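Local coordinates for laccase (PDB 3SQR), which oxidises phenolic substrates with molecular oxygen through its copper centres, reducing the oxygen to water, and probably serves in breaking down lignin and detoxifying its products, at residues I305-R310 and H525-W530; V394-A397 and Y401-W404; L413-P418 and A562-Y567; V452-T457 and D480-D485. All blocks are in the same frame, centred on the assembly; numbering follows the deposited sequence.

Contact 1: residues I305-R310 and H525-W530; sequences IGIGQR and HCHIAW. With CU (copper (II) ion), chain E; CU (copper (II) ion), chain D; CU (copper (II) ion), chain F.
His527 and Ile528, in the segment that carries copper ligands, rest against Ile307 and Gly308 of a type II turn from Gly306 to Gln309. Ahead of them, His525 binds one type 3 copper through NE2 at 2.0 Å, a metal shared with His170, His468 and a water; its ND1 donates to Cys526 O from above the carbonyl plane, a bond that, with the copper bond, restrains the rotation of the ring. The SG of Cys526 binds the type 1 copper at 2.2 Å with His463 and His531, and also accepts a hydrogen bond from the backbone N of Ile528. His527 gives NE2 to the other type 3 copper, completed by His126 and His168. Its ring has CE1 of His525 over one face and CA of Gly308 over the opposite one, 4.2 Å from CD2. Glycine suits that place, since a CB would run into the ring. Ile307 turns CG2 to the same histidine, 3.6 Å from ND1, while its CD1 meets CG1 of Ile528 at 3.6 Å, the two isoleucines crossing at about a right angle. The CD1 of Ile528 reaches to 3.5 Å from the type 1 copper, an apolar neighbour rather than a ligand. The His-Cys-His sequence thus joins the type 1 copper to both type 3 coppers, the route by which multicopper oxidases are understood to pass electrons, with Ile307 and Gly308 packed against His527 and Ile528.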
loop_
_atom_site.group_PDB
_atom_site.type_symbol
_atom_site.label_atom_id
_atom_site.label_comp_id
_atom_site.label_asym_id
_atom_site.label_seq_id
_atom_site.Cartn_x
_atom_site.Cartn_y
_atom_site.Cartn_z
ATOM N N ILE A 305 -3.461 -10.867 -4.248
ATOM C CA ILE A 305 -2.959 -9.685 -3.538
ATOM C C ILE A 305 -3.054 -8.515 -4.448
ATOM O O ILE A 305 -2.406 -8.443 -5.531
ATOM C CB ILE A 305 -1.491 -9.783 -3.041
ATOM C CG1 ILE A 305 -1.163 -11.114 -2.374
ATOM C CG2 ILE A 305 -1.164 -8.571 -2.094
ATOM C CD1 ILE A 305 0.317 -11.276 -2.014
ATOM N N GLY A 306 -3.928 -7.594 -4.086
ATOM C CA GLY A 306 -3.979 -6.307 -4.755
ATOM C C GLY A 306 -2.976 -5.249 -4.309
ATOM O O GLY A 306 -2.287 -5.418 -3.351
ATOM N N ILE A 307 -2.844 -4.188 -5.087
ATOM C CA ILE A 307 -1.802 -3.214 -4.858
ATOM C C ILE A 307 -1.970 -2.551 -3.505
ATOM O O ILE A 307 -3.031 -2.043 -3.180
ATOM C CB ILE A 307 -1.716 -2.122 -5.920
ATOM C CG1 ILE A 307 -1.478 -2.727 -7.307
ATOM C CG2 ILE A 307 -0.515 -1.175 -5.569
ATOM C CD1 ILE A 307 -1.648 -1.719 -8.408
ATOM N N GLY A 308 -0.936 -2.562 -2.724
ATOM C CA GLY A 308 -0.940 -1.947 -1.405
ATOM C C GLY A 308 -1.405 -2.876 -0.298
ATOM O O GLY A 308 -1.154 -2.561 0.886
ATOM N N GLN A 309 -1.986 -4.012 -0.682
ATOM C CA GLN A 309 -2.303 -5.071 0.243
ATOM C C GLN A 309 -1.061 -5.808 0.745
ATOM O O GLN A 309 -0.067 -5.942 0.005
ATOM C CB GLN A 309 -3.257 -6.071 -0.368
ATOM C CG GLN A 309 -4.607 -5.542 -0.558
ATOM C CD GLN A 309 -5.622 -6.597 -0.923
ATOM O OE1 GLN A 309 -5.303 -7.537 -1.645
ATOM N NE2 GLN A 309 -6.866 -6.380 -0.530
ATOM N N ARG A 310 -1.146 -6.300 2.007
ATOM C CA ARG A 310 -0.142 -7.099 2.638
ATOM C C ARG A 310 -0.826 -8.310 3.103
ATOM O O ARG A 310 -1.998 -8.255 3.421
ATOM C CB ARG A 310 0.551 -6.430 3.850
ATOM C CG ARG A 310 1.402 -5.262 3.453
ATOM C CD ARG A 310 0.603 -4.026 3.271
ATOM N NE ARG A 310 0.135 -3.541 4.545
ATOM C CZ ARG A 310 -0.932 -2.753 4.728
ATOM N NH1 ARG A 310 -1.727 -2.432 3.732
ATOM N NH2 ARG A 310 -1.207 -2.329 5.952
ATOM N N HIS A 525 -8.367 6.319 -2.199
ATOM C CA HIS A 525 -8.028 6.304 -3.581
ATOM C C HIS A 525 -7.731 4.927 -4.070
ATOM O O HIS A 525 -7.435 4.036 -3.275
ATOM C CB HIS A 525 -6.811 7.182 -3.836
ATOM C CG HIS A 525 -5.573 6.689 -3.180
ATOM N ND1 HIS A 525 -4.575 6.031 -3.866
ATOM C CD2 HIS A 525 -5.178 6.737 -1.886
ATOM C CE1 HIS A 525 -3.594 5.747 -3.029
ATOM N NE2 HIS A 525 -3.952 6.132 -1.815
ATOM N N CYS A 526 -7.869 4.756 -5.380
ATOM C CA CYS A 526 -7.328 3.574 -6.043
ATOM C C CYS A 526 -5.797 3.637 -5.959
ATOM O O CYS A 526 -5.188 4.704 -6.200
ATOM C CB CYS A 526 -7.750 3.545 -7.508
ATOM S SG CYS A 526 -7.096 2.114 -8.277
ATOM N N HIS A 527 -5.186 2.514 -5.611
ATOM C CA HIS A 527 -3.748 2.429 -5.426
ATOM C C HIS A 527 -3.031 2.035 -6.712
ATOM O O HIS A 527 -1.773 1.908 -6.725
ATOM C CB HIS A 527 -3.387 1.402 -4.306
ATOM C CG HIS A 527 -2.240 1.831 -3.434
ATOM N ND1 HIS A 527 -0.991 2.053 -3.942
ATOM C CD2 HIS A 527 -2.148 2.047 -2.085
ATOM C CE1 HIS A 527 -0.178 2.405 -2.960
ATOM N NE2 HIS A 527 -0.851 2.432 -1.820
ATOM N N ILE A 528 -3.771 1.867 -7.811
ATOM C CA ILE A 528 -3.130 1.733 -9.121
ATOM C C ILE A 528 -2.601 3.149 -9.416
ATOM O O ILE A 528 -3.382 4.111 -9.451
ATOM C CB ILE A 528 -4.101 1.254 -10.192
ATOM C CG1 ILE A 528 -4.546 -0.186 -9.949
ATOM C CG2 ILE A 528 -3.423 1.425 -11.616
ATOM C CD1 ILE A 528 -5.753 -0.661 -10.829
ATOM N N ALA A 529 -1.286 3.297 -9.505
ATOM C CA ALA A 529 -0.697 4.591 -9.497
ATOM C C ALA A 529 -1.227 5.448 -10.633
ATOM O O ALA A 529 -1.478 6.623 -10.419
ATOM C CB ALA A 529 0.884 4.510 -9.540
ATOM N N TRP A 530 -1.400 4.853 -11.817
ATOM C CA TRP A 530 -2.004 5.605 -12.908
ATOM C C TRP A 530 -3.364 6.142 -12.542
ATOM O O TRP A 530 -3.631 7.308 -12.877
ATOM C CB TRP A 530 -2.113 4.789 -14.175
ATOM C CG TRP A 530 -0.876 4.042 -14.565
ATOM C CD1 TRP A 530 -0.749 2.718 -14.702
ATOM C CD2 TRP A 530 0.387 4.611 -14.935
ATOM N NE1 TRP A 530 0.504 2.401 -15.140
ATOM C CE2 TRP A 530 1.203 3.562 -15.318
ATOM C CE3 TRP A 530 0.848 5.927 -15.094
ATOM C CZ2 TRP A 530 2.504 3.762 -15.781
ATOM C CZ3 TRP A 530 2.117 6.126 -15.532
ATOM C CH2 TRP A 530 2.929 5.034 -15.859
HETATM CU CU CU E . -2.795 6.475 -0.228
HETATM CU CU CU D . -8.110 1.915 -10.260
HETATM CU CU CU F . 0.111 2.919 -0.026
HETATM O O HOH W 1 -1.237 5.123 -0.555
#

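Contact 2: residues V394-A397 and Y401-W404; sequences VSSA and YFTW
Phe402 and Trp404 bring their rings up to Ser396, and the two rings also meet each other: CE1 of Phe402 stands 3.4 Å above one face of the indole, toward its rim, while NE1 of Trp404 lies in the plane of the phenyl ring at its edge. Ser395 O comes to the edge of the indole near its plane, 3.6 Å from CE3, and CG1 of Val394 approaches the same CE3 obliquely. A chi1 of -174° puts CG of Phe402 opposite its N and swings the ring back toward the neighbouring strand, where CZ touches CB of Ser396 at 3.5 Å. A small serine suits this spot, because its CB must fit beside both rings. Beneath these groups the backbones run antiparallel. Ala397 and Thr403 form the hydrogen-bonded pair: Ala397 N donates to Thr403 O at 2.8 Å, and Thr403 N donates to Ala397 O at 2.9 Å. Ser396 and Trp404 are the non-hydrogen-bonded pair, with CA atoms 4.2 Å apart, and CA-H...O contacts join them to the facing carbonyls. The methyl of Ala397 shares the other sheet face with Thr403. The indole also meets the rings of His531 and His463, ligands of the type 1 copper, so this hairpin borders that site. Strand 402-406 forms an outer edge of its sheet; strand 387-398 lies between it and strand 448-455, with Val394 hydrogen-bonded through its backbone to Glu454 and Leu456.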
loop_
_atom_site.group_PDB
_atom_site.type_symbol
_atom_site.label_atom_id
_atom_site.label_comp_id
_atom_site.label_asym_id
_atom_site.label_seq_id
_atom_site.Cartn_x
_atom_site.Cartn_y
_atom_site.Cartn_z
ATOM N N VAL A 394 -17.953 5.786 -9.231
ATOM C CA VAL A 394 -16.803 5.969 -10.100
ATOM C C VAL A 394 -17.225 5.900 -11.561
ATOM O O VAL A 394 -17.874 4.971 -11.991
ATOM C CB VAL A 394 -15.726 4.935 -9.813
ATOM C CG1 VAL A 394 -14.457 5.208 -10.631
ATOM C CG2 VAL A 394 -15.388 4.965 -8.289
ATOM N N SER A 395 -16.762 6.891 -12.296
ATOM C CA SER A 395 -16.890 6.917 -13.730
ATOM C C SER A 395 -15.586 7.432 -14.343
ATOM O O SER A 395 -14.570 7.527 -13.644
ATOM C CB SER A 395 -18.106 7.771 -14.130
ATOM O OG SER A 395 -18.381 7.552 -15.490
ATOM N N SER A 396 -15.603 7.725 -15.637
ATOM C CA SER A 396 -14.453 8.328 -16.271
ATOM C C SER A 396 -14.842 9.443 -17.211
ATOM O O SER A 396 -16.008 9.552 -17.618
ATOM C CB SER A 396 -13.635 7.278 -17.004
ATOM O OG SER A 396 -14.389 6.751 -18.071
ATOM N N ALA A 397 -13.865 10.257 -17.567
ATOM C CA ALA A 397 -14.099 11.392 -18.464
ATOM C C ALA A 397 -12.783 11.671 -19.132
ATOM O O ALA A 397 -11.773 11.019 -18.821
ATOM C CB ALA A 397 -14.590 12.610 -17.724
ATOM N N TYR A 401 -6.809 14.691 -20.570
ATOM C CA TYR A 401 -6.342 13.312 -20.679
ATOM C C TYR A 401 -7.386 12.520 -19.918
ATOM O O TYR A 401 -8.355 13.115 -19.461
ATOM C CB TYR A 401 -4.936 13.179 -20.117
ATOM C CG TYR A 401 -4.738 13.731 -18.712
ATOM C CD1 TYR A 401 -5.108 12.983 -17.591
ATOM C CD2 TYR A 401 -4.193 15.019 -18.503
ATOM C CE1 TYR A 401 -4.950 13.478 -16.311
ATOM C CE2 TYR A 401 -4.001 15.516 -17.229
ATOM C CZ TYR A 401 -4.395 14.728 -16.120
ATOM O OH TYR A 401 -4.233 15.230 -14.856
ATOM N N PHE A 402 -7.226 11.204 -19.867
ATOM C CA PHE A 402 -8.202 10.301 -19.270
ATOM C C PHE A 402 -8.207 10.555 -17.771
ATOM O O PHE A 402 -7.171 10.517 -17.141
ATOM C CB PHE A 402 -7.793 8.860 -19.515
ATOM C CG PHE A 402 -8.781 7.859 -19.073
ATOM C CD1 PHE A 402 -8.809 7.413 -17.749
ATOM C CD2 PHE A 402 -9.662 7.300 -19.977
ATOM C CE1 PHE A 402 -9.724 6.469 -17.343
ATOM C CE2 PHE A 402 -10.576 6.349 -19.573
ATOM C CZ PHE A 402 -10.606 5.944 -18.233
ATOM N N THR A 403 -9.380 10.788 -17.224
ATOM C CA THR A 403 -9.534 11.015 -15.804
ATOM C C THR A 403 -10.620 10.090 -15.296
ATOM O O THR A 403 -11.572 9.797 -16.014
ATOM C CB THR A 403 -9.937 12.435 -15.440
ATOM O OG1 THR A 403 -11.248 12.723 -15.959
ATOM C CG2 THR A 403 -8.961 13.462 -15.960
ATOM N N TRP A 404 -10.469 9.663 -14.044
ATOM C CA TRP A 404 -11.528 9.003 -13.288
ATOM C C TRP A 404 -12.293 10.057 -12.492
ATOM O O TRP A 404 -11.682 11.022 -11.992
ATOM C CB TRP A 404 -10.943 7.958 -12.315
ATOM C CG TRP A 404 -10.096 6.936 -12.965
ATOM C CD1 TRP A 404 -8.761 6.994 -13.113
ATOM C CD2 TRP A 404 -10.531 5.757 -13.657
ATOM N NE1 TRP A 404 -8.316 5.894 -13.795
ATOM C CE2 TRP A 404 -9.373 5.116 -14.150
ATOM C CE3 TRP A 404 -11.787 5.190 -13.923
ATOM C CZ2 TRP A 404 -9.414 3.960 -14.889
ATOM C CZ3 TRP A 404 -11.821 4.006 -14.652
ATOM C CH2 TRP A 404 -10.643 3.406 -15.127
#

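Contact 3: residues L413-P418 and A562-Y567; sequences LDWSSP and ANWNAY
Trp415 and Trp564 make the close part of this contact, their side chains crossing obliquely. The CE3 of Trp415 lies 3.9 Å from CZ2 of Trp564, and CB of Trp415 sits 3.8 Å from NE1 of the other indole. A chi1 of -176° turns the indole of Trp564 away from its N, out from the helix toward the turn. Large, flat indoles suit this buried junction because each can reach across and still present apolar surface; Trp415 is further held by a bond from NE1 to Gly579 O and by stacking on Phe171. The other half is polar and more open. Here CB of Ser416 faces OD1 of Asn565 at 3.3 Å, while a water bridges the segments, donating to Ser416 O and accepting from Asn565 ND2, each at 2.7 Å. Asparagine suits this open side, since its ND2 can donate to the bridging water from an exposed position. Behind it, OD1 of Asp414 receives both N and OG of Ser416 from the same face of its carboxylate. The bond from the backbone N makes an Asx turn within a type I beta turn from Asp414 to Ser417, a compact polar corner docked on the C-terminal part of helix 551-567.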
loop_
_atom_site.group_PDB
_atom_site.type_symbol
_atom_site.label_atom_id
_atom_site.label_comp_id
_atom_site.label_asym_id
_atom_site.label_seq_id
_atom_site.Cartn_x
_atom_site.Cartn_y
_atom_site.Cartn_z
ATOM N N LEU A 413 -5.504 18.258 -6.671
ATOM C CA LEU A 413 -5.140 18.956 -5.459
ATOM C C LEU A 413 -4.110 20.034 -5.803
ATOM O O LEU A 413 -3.355 19.922 -6.757
ATOM C CB LEU A 413 -4.556 17.995 -4.441
ATOM C CG LEU A 413 -5.472 16.855 -4.001
ATOM C CD1 LEU A 413 -4.777 16.092 -2.855
ATOM C CD2 LEU A 413 -6.818 17.312 -3.568
ATOM N N ASP A 414 -4.074 21.026 -4.925
ATOM C CA ASP A 414 -3.077 22.072 -4.956
ATOM C C ASP A 414 -2.120 21.804 -3.860
ATOM O O ASP A 414 -2.454 21.888 -2.683
ATOM C CB ASP A 414 -3.745 23.439 -4.700
ATOM C CG ASP A 414 -2.807 24.571 -4.921
ATOM O OD1 ASP A 414 -1.585 24.397 -4.816
ATOM O OD2 ASP A 414 -3.297 25.671 -5.148
ATOM N N TRP A 415 -0.908 21.474 -4.258
ATOM C CA TRP A 415 0.151 21.117 -3.321
ATOM C C TRP A 415 0.518 22.248 -2.380
ATOM O O TRP A 415 0.948 22.011 -1.250
ATOM C CB TRP A 415 1.354 20.692 -4.119
ATOM C CG TRP A 415 1.310 19.295 -4.667
ATOM C CD1 TRP A 415 0.666 18.186 -4.139
ATOM C CD2 TRP A 415 1.960 18.841 -5.838
ATOM N NE1 TRP A 415 0.877 17.110 -4.916
ATOM C CE2 TRP A 415 1.683 17.457 -5.966
ATOM C CE3 TRP A 415 2.786 19.451 -6.790
ATOM C CZ2 TRP A 415 2.188 16.693 -7.025
ATOM C CZ3 TRP A 415 3.245 18.682 -7.847
ATOM C CH2 TRP A 415 2.980 17.323 -7.938
ATOM N N SER A 416 0.319 23.520 -2.817
ATOM C CA SER A 416 0.532 24.634 -1.931
ATOM C C SER A 416 -0.654 24.950 -1.009
ATOM O O SER A 416 -0.539 25.796 -0.131
ATOM C CB SER A 416 0.874 25.901 -2.770
ATOM O OG SER A 416 -0.320 26.386 -3.373
ATOM N N SER A 417 -1.798 24.291 -1.200
ATOM C CA SER A 417 -2.937 24.526 -0.342
ATOM C C SER A 417 -3.540 23.182 -0.047
ATOM O O SER A 417 -4.655 22.829 -0.429
ATOM C CB SER A 417 -3.943 25.515 -1.013
ATOM O OG SER A 417 -4.918 25.878 -0.085
ATOM N N PRO A 418 -2.771 22.411 0.706
ATOM C CA PRO A 418 -3.325 21.137 1.118
ATOM C C PRO A 418 -4.534 21.316 1.987
ATOM O O PRO A 418 -4.712 22.339 2.636
ATOM C CB PRO A 418 -2.175 20.502 1.883
ATOM C CG PRO A 418 -1.365 21.577 2.355
ATOM C CD PRO A 418 -1.437 22.642 1.274
ATOM N N ALA A 562 6.198 26.899 3.356
ATOM C CA ALA A 562 7.060 28.047 3.020
ATOM C C ALA A 562 8.182 27.650 2.059
ATOM O O ALA A 562 8.378 28.284 1.014
ATOM C CB ALA A 562 7.598 28.692 4.291
ATOM N N ASN A 563 8.882 26.546 2.341
ATOM C CA ASN A 563 9.933 26.090 1.454
ATOM C C ASN A 563 9.439 25.586 0.132
ATOM O O ASN A 563 10.110 25.759 -0.898
ATOM C CB ASN A 563 10.822 25.059 2.148
ATOM C CG ASN A 563 11.499 25.635 3.352
ATOM O OD1 ASN A 563 11.575 26.864 3.476
ATOM N ND2 ASN A 563 11.933 24.778 4.296
ATOM N N TRP A 564 8.256 24.964 0.129
ATOM C CA TRP A 564 7.652 24.561 -1.119
ATOM C C TRP A 564 7.325 25.775 -2.034
ATOM O O TRP A 564 7.563 25.752 -3.211
ATOM C CB TRP A 564 6.336 23.790 -0.853
ATOM C CG TRP A 564 5.747 23.279 -2.128
ATOM C CD1 TRP A 564 4.552 23.600 -2.623
ATOM C CD2 TRP A 564 6.345 22.382 -3.065
ATOM N NE1 TRP A 564 4.334 22.977 -3.790
ATOM C CE2 TRP A 564 5.430 22.224 -4.118
ATOM C CE3 TRP A 564 7.570 21.737 -3.145
ATOM C CZ2 TRP A 564 5.697 21.450 -5.244
ATOM C CZ3 TRP A 564 7.832 20.964 -4.260
ATOM C CH2 TRP A 564 6.921 20.820 -5.298
ATOM N N ASN A 565 6.703 26.756 -1.447
ATOM C CA ASN A 565 6.316 27.959 -2.182
ATOM C C ASN A 565 7.536 28.721 -2.725
ATOM O O ASN A 565 7.406 29.409 -3.741
ATOM C CB ASN A 565 5.471 28.848 -1.265
ATOM C CG ASN A 565 4.070 28.305 -1.071
ATOM O OD1 ASN A 565 3.514 27.642 -1.951
ATOM N ND2 ASN A 565 3.498 28.565 0.099
ATOM N N ALA A 566 8.672 28.637 -2.008
ATOM C CA ALA A 566 9.984 29.166 -2.494
ATOM C C ALA A 566 10.498 28.385 -3.684
ATOM O O ALA A 566 11.247 28.898 -4.535
ATOM C CB ALA A 566 11.025 29.206 -1.370
ATOM N N TYR A 567 10.074 27.125 -3.804
ATOM C CA TYR A 567 10.542 26.269 -4.883
ATOM C C TYR A 567 9.740 26.390 -6.151
ATOM O O TYR A 567 10.284 26.287 -7.226
ATOM C CB TYR A 567 10.484 24.777 -4.449
ATOM C CG TYR A 567 10.728 23.817 -5.554
ATOM C CD1 TYR A 567 12.023 23.583 -6.037
ATOM C CD2 TYR A 567 9.690 23.075 -6.119
ATOM C CE1 TYR A 567 12.223 22.712 -7.040
ATOM C CE2 TYR A 567 9.912 22.195 -7.134
ATOM C CZ TYR A 567 11.155 21.988 -7.586
ATOM O OH TYR A 567 11.293 21.074 -8.611
HETATM O O HOH W 2 1.140 27.512 0.995
#

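Contact 4: residues V452-T457 and D480-D485; sequences VIEDLT and DVFNSD
Phe482 reaches from its loop to Val452 and Glu454, two residues on the same face of a strand. Its CB packs beside the carboxylate of Glu454, 3.6 Å from CD. From there the trans first torsion (chi1 -179°) carries the ring toward the valine. CD2 comes within 3.6 Å of Glu454 OE2, obliquely, the carboxylate and ring planes being 55° apart; OE2 also has a weak hydrogen bond from Gln393 NE2. Val452 CG1 sits over the ring centre in a CH-pi contact, 3.8 Å from the centroid and 7° off the normal, and at the tip CZ meets CG2 of the same valine. The opposite face carries Ser484 N toward its rim. A branched valine suits this place because one methyl covers the face while the other follows the ring to its end. The extended glutamate, in turn, supplies a buried acceptor: two waters donate to OE1, one accepting from Phe482 N at 2.7 Å and the other donating to Phe482 O, tying the loop to the strand at both polar backbone atoms. Strand 448-455 lies between strands 387-398 and 509-515, and from the latter Tyr509 meets the phenyl ring edge-to-face.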
loop_
_atom_site.group_PDB
_atom_site.type_symbol
_atom_site.label_atom_id
_atom_site.label_comp_id
_atom_site.label_asym_id
_atom_site.label_seq_id
_atom_site.Cartn_x
_atom_site.Cartn_y
_atom_site.Cartn_z
ATOM N N VAL A 452 -19.883 3.522 0.453
ATOM C CA VAL A 452 -20.111 2.603 -0.661
ATOM C C VAL A 452 -19.533 3.276 -1.891
ATOM O O VAL A 452 -19.918 4.349 -2.250
ATOM C CB VAL A 452 -21.640 2.289 -0.920
ATOM C CG1 VAL A 452 -21.772 1.377 -2.163
ATOM C CG2 VAL A 452 -22.273 1.535 0.245
ATOM N N ILE A 453 -18.612 2.595 -2.553
ATOM C CA ILE A 453 -18.068 3.124 -3.758
ATOM C C ILE A 453 -18.441 2.121 -4.858
ATOM O O ILE A 453 -18.255 0.914 -4.726
ATOM C CB ILE A 453 -16.544 3.365 -3.676
ATOM C CG1 ILE A 453 -16.063 3.994 -4.989
ATOM C CG2 ILE A 453 -15.800 2.093 -3.244
ATOM C CD1 ILE A 453 -14.664 4.593 -4.922
ATOM N N GLU A 454 -19.061 2.665 -5.881
ATOM C CA GLU A 454 -19.610 1.914 -6.991
ATOM C C GLU A 454 -18.806 2.098 -8.220
ATOM O O GLU A 454 -18.399 3.212 -8.576
ATOM C CB GLU A 454 -21.014 2.419 -7.308
ATOM C CG GLU A 454 -21.983 2.288 -6.195
ATOM C CD GLU A 454 -23.351 2.728 -6.678
ATOM O OE1 GLU A 454 -23.777 2.218 -7.738
ATOM O OE2 GLU A 454 -23.943 3.602 -6.007
ATOM N N ASP A 455 -18.586 1.014 -8.906
ATOM C CA ASP A 455 -17.945 1.108 -10.221
ATOM C C ASP A 455 -19.005 1.265 -11.299
ATOM O O ASP A 455 -19.574 0.272 -11.703
ATOM C CB ASP A 455 -17.162 -0.176 -10.501
ATOM C CG ASP A 455 -16.373 -0.114 -11.858
ATOM O OD1 ASP A 455 -16.438 0.935 -12.477
ATOM O OD2 ASP A 455 -15.745 -1.106 -12.264
ATOM N N LEU A 456 -19.159 2.461 -11.839
ATOM C CA LEU A 456 -20.103 2.722 -12.924
ATOM C C LEU A 456 -19.311 3.005 -14.176
ATOM O O LEU A 456 -19.814 3.654 -15.076
ATOM C CB LEU A 456 -21.026 3.917 -12.595
ATOM C CG LEU A 456 -21.920 3.817 -11.338
ATOM C CD1 LEU A 456 -23.039 4.889 -11.361
ATOM C CD2 LEU A 456 -22.545 2.449 -11.125
ATOM N N THR A 457 -18.054 2.578 -14.223
ATOM C CA THR A 457 -17.195 2.918 -15.353
ATOM C C THR A 457 -17.455 2.034 -16.549
ATOM O O THR A 457 -17.062 2.384 -17.668
ATOM C CB THR A 457 -15.675 2.779 -15.051
ATOM O OG1 THR A 457 -15.396 1.401 -14.814
ATOM C CG2 THR A 457 -15.298 3.639 -13.863
ATOM N N ASP A 480 -21.904 -6.838 -8.345
ATOM C CA ASP A 480 -23.258 -6.528 -8.786
ATOM C C ASP A 480 -23.479 -5.065 -8.641
ATOM O O ASP A 480 -22.609 -4.311 -8.156
ATOM C CB ASP A 480 -24.302 -7.366 -8.030
ATOM C CG ASP A 480 -25.562 -7.696 -8.915
ATOM O OD1 ASP A 480 -25.839 -7.048 -9.971
ATOM O OD2 ASP A 480 -26.295 -8.601 -8.513
ATOM N N VAL A 481 -24.639 -4.632 -9.096
ATOM C CA VAL A 481 -25.035 -3.246 -9.039
ATOM C C VAL A 481 -25.545 -2.977 -7.622
ATOM O O VAL A 481 -26.373 -3.745 -7.110
ATOM C CB VAL A 481 -26.079 -2.960 -10.127
ATOM C CG1 VAL A 481 -26.781 -1.625 -9.930
ATOM C CG2 VAL A 481 -25.365 -3.002 -11.551
ATOM N N PHE A 482 -25.091 -1.872 -7.033
ATOM C CA PHE A 482 -25.539 -1.461 -5.700
ATOM C C PHE A 482 -26.955 -0.948 -5.839
ATOM O O PHE A 482 -27.246 -0.097 -6.695
ATOM C CB PHE A 482 -24.722 -0.309 -5.201
ATOM C CG PHE A 482 -25.114 0.167 -3.816
ATOM C CD1 PHE A 482 -24.980 -0.656 -2.754
ATOM C CD2 PHE A 482 -25.584 1.442 -3.621
ATOM C CE1 PHE A 482 -25.291 -0.184 -1.482
ATOM C CE2 PHE A 482 -25.872 1.901 -2.340
ATOM C CZ PHE A 482 -25.751 1.076 -1.312
ATOM N N ASN A 483 -27.806 -1.445 -4.955
ATOM C CA ASN A 483 -29.205 -0.986 -4.854
ATOM C C ASN A 483 -29.348 -0.383 -3.468
ATOM O O ASN A 483 -29.307 -1.125 -2.485
ATOM C CB ASN A 483 -30.112 -2.210 -4.978
ATOM C CG ASN A 483 -31.580 -1.864 -4.869
ATOM O OD1 ASN A 483 -31.978 -1.029 -4.071
ATOM N ND2 ASN A 483 -32.382 -2.522 -5.701
ATOM N N SER A 484 -29.495 0.933 -3.402
ATOM C CA SER A 484 -29.508 1.634 -2.109
ATOM C C SER A 484 -30.636 1.185 -1.202
ATOM O O SER A 484 -30.501 1.308 0.006
ATOM C CB SER A 484 -29.527 3.150 -2.291
ATOM O OG SER A 484 -30.638 3.545 -3.107
ATOM N N ASP A 485 -31.711 0.620 -1.762
ATOM C CA ASP A 485 -32.819 0.058 -0.942
ATOM C C ASP A 485 -32.666 -1.378 -0.513
ATOM O O ASP A 485 -33.348 -1.781 0.420
ATOM C CB ASP A 485 -34.160 0.096 -1.677
ATOM C CG ASP A 485 -34.533 1.478 -2.177
ATOM O OD1 ASP A 485 -34.358 2.459 -1.427
ATOM O OD2 ASP A 485 -35.043 1.556 -3.323
HETATM O O HOH W 3 -22.987 -0.552 -8.133
HETATM O O HOH W 4 -26.402 1.725 -8.248
#

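In the fold
Contact 1 lies near the centre of the chain, about 6 Å from it, and joins two of the chain's multicopper oxidase regions. Contacts 2 and 4 are nested within the loop it closes, their centres about 18 and 20 Å from its own. These two touch each other: neighbouring strands 387-398 and 448-455 share one sheet, linking the hairpin near the type 1 copper to the outlying loop 480-485. Contact 3 stands apart, about 26 Å between centres from contacts 1 and 2; its segments alternate with those of contact 1 along the chain, bringing the C-terminal helix back to residues 413-418. The copper-bearing centre thus holds contact 1, while the others join parts of the fold further out.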